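Local coordinates for MSP-domain protein like family member (Caenorhabditis elegans, PDB 1ROW) that is a sperm-specific, MSP-domain-like protein of the nematode, whose cellular role is not firmly established but is probably structural, at residues N40-I45 with T63-A68. Numbering follows the deposited sequence.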
ATOM      1  N   ASN A  40      -7.842  10.838   1.570  1.00 26.26           N
ATOM      2  CA  ASN A  40      -6.592  11.527   1.855  1.00 25.69           C
ATOM      3  C   ASN A  40      -6.783  12.606   2.916  1.00 27.51           C
ATOM      4  O   ASN A  40      -5.894  13.428   3.154  1.00 27.44           O
ATOM      5  CB  ASN A  40      -6.031  12.144   0.573  1.00 27.33           C
ATOM      6  CG  ASN A  40      -5.587  11.094  -0.423  1.00 27.49           C
ATOM      7  OD1 ASN A  40      -4.731  10.266  -0.121  1.00 28.47           O
ATOM      8  ND2 ASN A  40      -6.168  11.119  -1.616  1.00 28.55           N
ATOM      9  N   ASN A  41      -7.952  12.595   3.549  1.00 27.19           N
ATOM     10  CA  ASN A  41      -8.275  13.552   4.602  1.00 26.03           C
ATOM     11  C   ASN A  41      -7.835  13.040   5.980  1.00 25.90           C
ATOM     12  O   ASN A  41      -7.081  13.708   6.686  1.00 25.07           O
ATOM     13  CB  ASN A  41      -9.781  13.829   4.622  1.00 25.72           C
ATOM     14  CG  ASN A  41     -10.242  14.640   3.430  1.00 29.12           C
ATOM     15  OD1 ASN A  41      -9.627  15.653   3.079  1.00 26.82           O
ATOM     16  ND2 ASN A  41     -11.335  14.208   2.801  1.00 26.90           N
ATOM     17  N   GLU A  42      -8.307  11.854   6.357  1.00 25.36           N
ATOM     18  CA  GLU A  42      -7.967  11.273   7.651  1.00 25.08           C
ATOM     19  C   GLU A  42      -6.900  10.178   7.586  1.00 25.35           C
ATOM     20  O   GLU A  42      -6.681   9.471   8.570  1.00 25.07           O
ATOM     21  CB  GLU A  42      -9.218  10.693   8.324  1.00 26.43           C
ATOM     22  CG  GLU A  42     -10.275  11.708   8.749  1.00 27.32           C
ATOM     23  CD  GLU A  42     -11.273  12.032   7.648  1.00 28.57           C
ATOM     24  OE1 GLU A  42     -11.735  11.094   6.960  1.00 24.79           O
ATOM     25  OE2 GLU A  42     -11.607  13.224   7.482  1.00 32.18           O
ATOM     26  N   TYR A  43      -6.244  10.030   6.441  1.00 23.96           N
ATOM     27  CA  TYR A  43      -5.214   9.005   6.284  1.00 22.85           C
ATOM     28  C   TYR A  43      -3.915   9.497   5.649  1.00 25.01           C
ATOM     29  O   TYR A  43      -3.914  10.330   4.729  1.00 22.15           O
ATOM     30  CB  TYR A  43      -5.730   7.848   5.426  1.00 21.51           C
ATOM     31  CG  TYR A  43      -6.757   6.963   6.084  1.00 19.16           C
ATOM     32  CD1 TYR A  43      -6.379   5.965   6.983  1.00 18.29           C
ATOM     33  CD2 TYR A  43      -8.111   7.097   5.778  1.00 17.41           C
ATOM     34  CE1 TYR A  43      -7.330   5.113   7.556  1.00 16.68           C
ATOM     35  CE2 TYR A  43      -9.063   6.256   6.346  1.00 17.55           C
ATOM     36  CZ  TYR A  43      -8.664   5.267   7.231  1.00 17.10           C
ATOM     37  OH  TYR A  43      -9.611   4.430   7.769  1.00 19.87           O
ATOM     38  N   ARG A  44      -2.812   8.949   6.144  1.00 24.04           N
ATOM     39  CA  ARG A  44      -1.483   9.239   5.634  1.00 25.41           C
ATOM     40  C   ARG A  44      -0.837   7.871   5.438  1.00 25.17           C
ATOM     41  O   ARG A  44      -0.849   7.031   6.348  1.00 24.45           O
ATOM     42  CB  ARG A  44      -0.687  10.078   6.638  1.00 27.59           C
ATOM     43  CG  ARG A  44      -1.186  11.518   6.763  1.00 30.80           C
ATOM     44  CD  ARG A  44      -0.970  12.292   5.468  1.00 34.62           C
ATOM     45  NE  ARG A  44      -1.398  13.688   5.579  1.00 38.35           N
ATOM     46  CZ  ARG A  44      -2.666  14.090   5.566  1.00 39.45           C
ATOM     47  NH1 ARG A  44      -2.955  15.382   5.680  1.00 39.57           N
ATOM     48  NH2 ARG A  44      -3.645  13.208   5.422  1.00 39.45           N
ATOM     49  N   ILE A  45      -0.288   7.639   4.250  1.00 23.25           N
ATOM     50  CA  ILE A  45       0.330   6.356   3.951  1.00 25.03           C
ATOM     51  C   ILE A  45       1.833   6.481   3.735  1.00 25.55           C
ATOM     52  O   ILE A  45       2.306   7.372   3.019  1.00 24.43           O
ATOM     53  CB  ILE A  45      -0.320   5.710   2.700  1.00 28.02           C
ATOM     54  CG1 ILE A  45       0.257   4.316   2.478  1.00 27.97           C
ATOM     55  CG2 ILE A  45      -0.101   6.580   1.476  1.00 31.29           C
ATOM     56  CD1 ILE A  45      -0.112   3.345   3.574  1.00 35.02           C
ATOM     57  N   THR A  63      -1.401   5.613   8.758  1.00 17.05           N
ATOM     58  CA  THR A  63      -1.620   6.476   9.909  1.00 17.14           C
ATOM     59  C   THR A  63      -2.986   7.126   9.748  1.00 18.48           C
ATOM     60  O   THR A  63      -3.284   7.713   8.695  1.00 16.19           O
ATOM     61  CB  THR A  63      -0.553   7.592  10.019  1.00 17.25           C
ATOM     62  OG1 THR A  63       0.753   7.012  10.040  1.00 20.40           O
ATOM     63  CG2 THR A  63      -0.754   8.391  11.302  1.00 17.61           C
ATOM     64  N   ARG A  64      -3.813   7.020  10.788  1.00 17.81           N
ATOM     65  CA  ARG A  64      -5.163   7.595  10.780  1.00 19.24           C
ATOM     66  C   ARG A  64      -5.341   8.740  11.776  1.00 20.21           C
ATOM     67  O   ARG A  64      -4.981   8.608  12.950  1.00 21.33           O
ATOM     68  CB  ARG A  64      -6.194   6.504  11.098  1.00 19.59           C
ATOM     69  CG  ARG A  64      -7.533   7.016  11.639  1.00 20.13           C
ATOM     70  CD  ARG A  64      -8.530   7.311  10.530  1.00 20.97           C
ATOM     71  NE  ARG A  64      -9.750   7.924  11.045  1.00 18.97           N
ATOM     72  CZ  ARG A  64     -10.876   8.060  10.352  1.00 18.82           C
ATOM     73  NH1 ARG A  64     -10.944   7.616   9.099  1.00 17.52           N
ATOM     74  NH2 ARG A  64     -11.934   8.643  10.912  1.00 16.11           N
ATOM     75  N   THR A  65      -5.908   9.857  11.313  1.00 20.35           N
ATOM     76  CA  THR A  65      -6.172  10.988  12.189  1.00 18.57           C
ATOM     77  C   THR A  65      -7.666  11.030  12.474  1.00 21.05           C
ATOM     78  O   THR A  65      -8.442  10.298  11.861  1.00 22.05           O
ATOM     79  CB  THR A  65      -5.702  12.345  11.591  1.00 21.33           C
ATOM     80  OG1 THR A  65      -6.252  12.527  10.279  1.00 20.99           O
ATOM     81  CG2 THR A  65      -4.176  12.398  11.541  1.00 21.50           C
ATOM     82  N   ALA A  66      -8.063  11.883  13.409  1.00 21.92           N
ATOM     83  CA  ALA A  66      -9.454  11.988  13.833  1.00 22.13           C
ATOM     84  C   ALA A  66     -10.452  12.397  12.761  1.00 23.67           C
ATOM     85  O   ALA A  66     -10.248  13.369  12.034  1.00 22.78           O
ATOM     86  CB  ALA A  66      -9.557  12.932  15.029  1.00 20.52           C
ATOM     87  N   GLY A  67     -11.542  11.636  12.692  1.00 23.49           N
ATOM     88  CA  GLY A  67     -12.599  11.896  11.733  1.00 23.33           C
ATOM     89  C   GLY A  67     -13.791  10.996  12.007  1.00 22.44           C
ATOM     90  O   GLY A  67     -13.783  10.218  12.956  1.00 21.63           O
ATOM     91  N   ALA A  68     -14.812  11.089  11.162  1.00 22.15           N
ATOM     92  CA  ALA A  68     -16.009  10.286  11.323  1.00 21.67           C
ATOM     93  C   ALA A  68     -15.768   8.839  10.931  1.00 22.92           C
ATOM     94  O   ALA A  68     -15.012   8.553  10.004  1.00 23.57           O
ATOM     95  CB  ALA A  68     -17.134  10.864  10.479  1.00 23.18           C
TER
HETATM   96  O   HOH W   1      -4.281  12.896   8.339  1.00 23.56           O
HETATM   97  O   HOH W   2     -13.191   9.166   8.037  1.00 21.16           O
HETATM   98  O   HOH W   3       1.906   6.848   7.577  1.00 27.24           O
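R64 packs against both Y43 and E42 at the open end of the antiparallel hairpin formed by strands 43-52 and 56-64. Its CD sits over one face of the Y43 ring, displaced toward the rim, in a CH-pi contact 4.1 Å from the ring centroid. The guanidinium then stands steeply to that ring, 74° between planes, and meets Y43 CE2 with its edge, NH1 lying 3.6 Å from that carbon. E42 runs alongside R64 in the same direction and lays CB over one guanidinium face, 3.6 Å from NH1. A chi1 of -67° sets E42 CG beside its own backbone N, and CG meets A66 O and G67 CA. The two charges do not pair directly: E42 OE1 stays 4.2 Å from R64 NH1, well out of the guanidinium plane. One water joins them instead, donating to E42 OE1 and A68 O and accepting from NH1; N39 ND2 also binds OE1. R64 NH2 donates to A68 O and to A14 O, in the loops that follow strands 56-64 and 10-13. Next along the strands, R44 and T63 form a hydrogen-bonded pair, with R44 N to T63 O and T63 N to R44 O both 2.9 Å, and T65 N donates a hydrogen bond to E42 O. On the R44-T63 face, a second water links R44 O and T63 OG1. An alanine at R64 would probably leave one face of Y43 without its CD cover and A68 O and A14 O without their guanidinium donor. In this immunoglobulin-like MSP fold, the contact joins apolar packing on the tyrosine to a water-bridged glutamate-arginine pair, whose positive charge is probably partly balanced by E42.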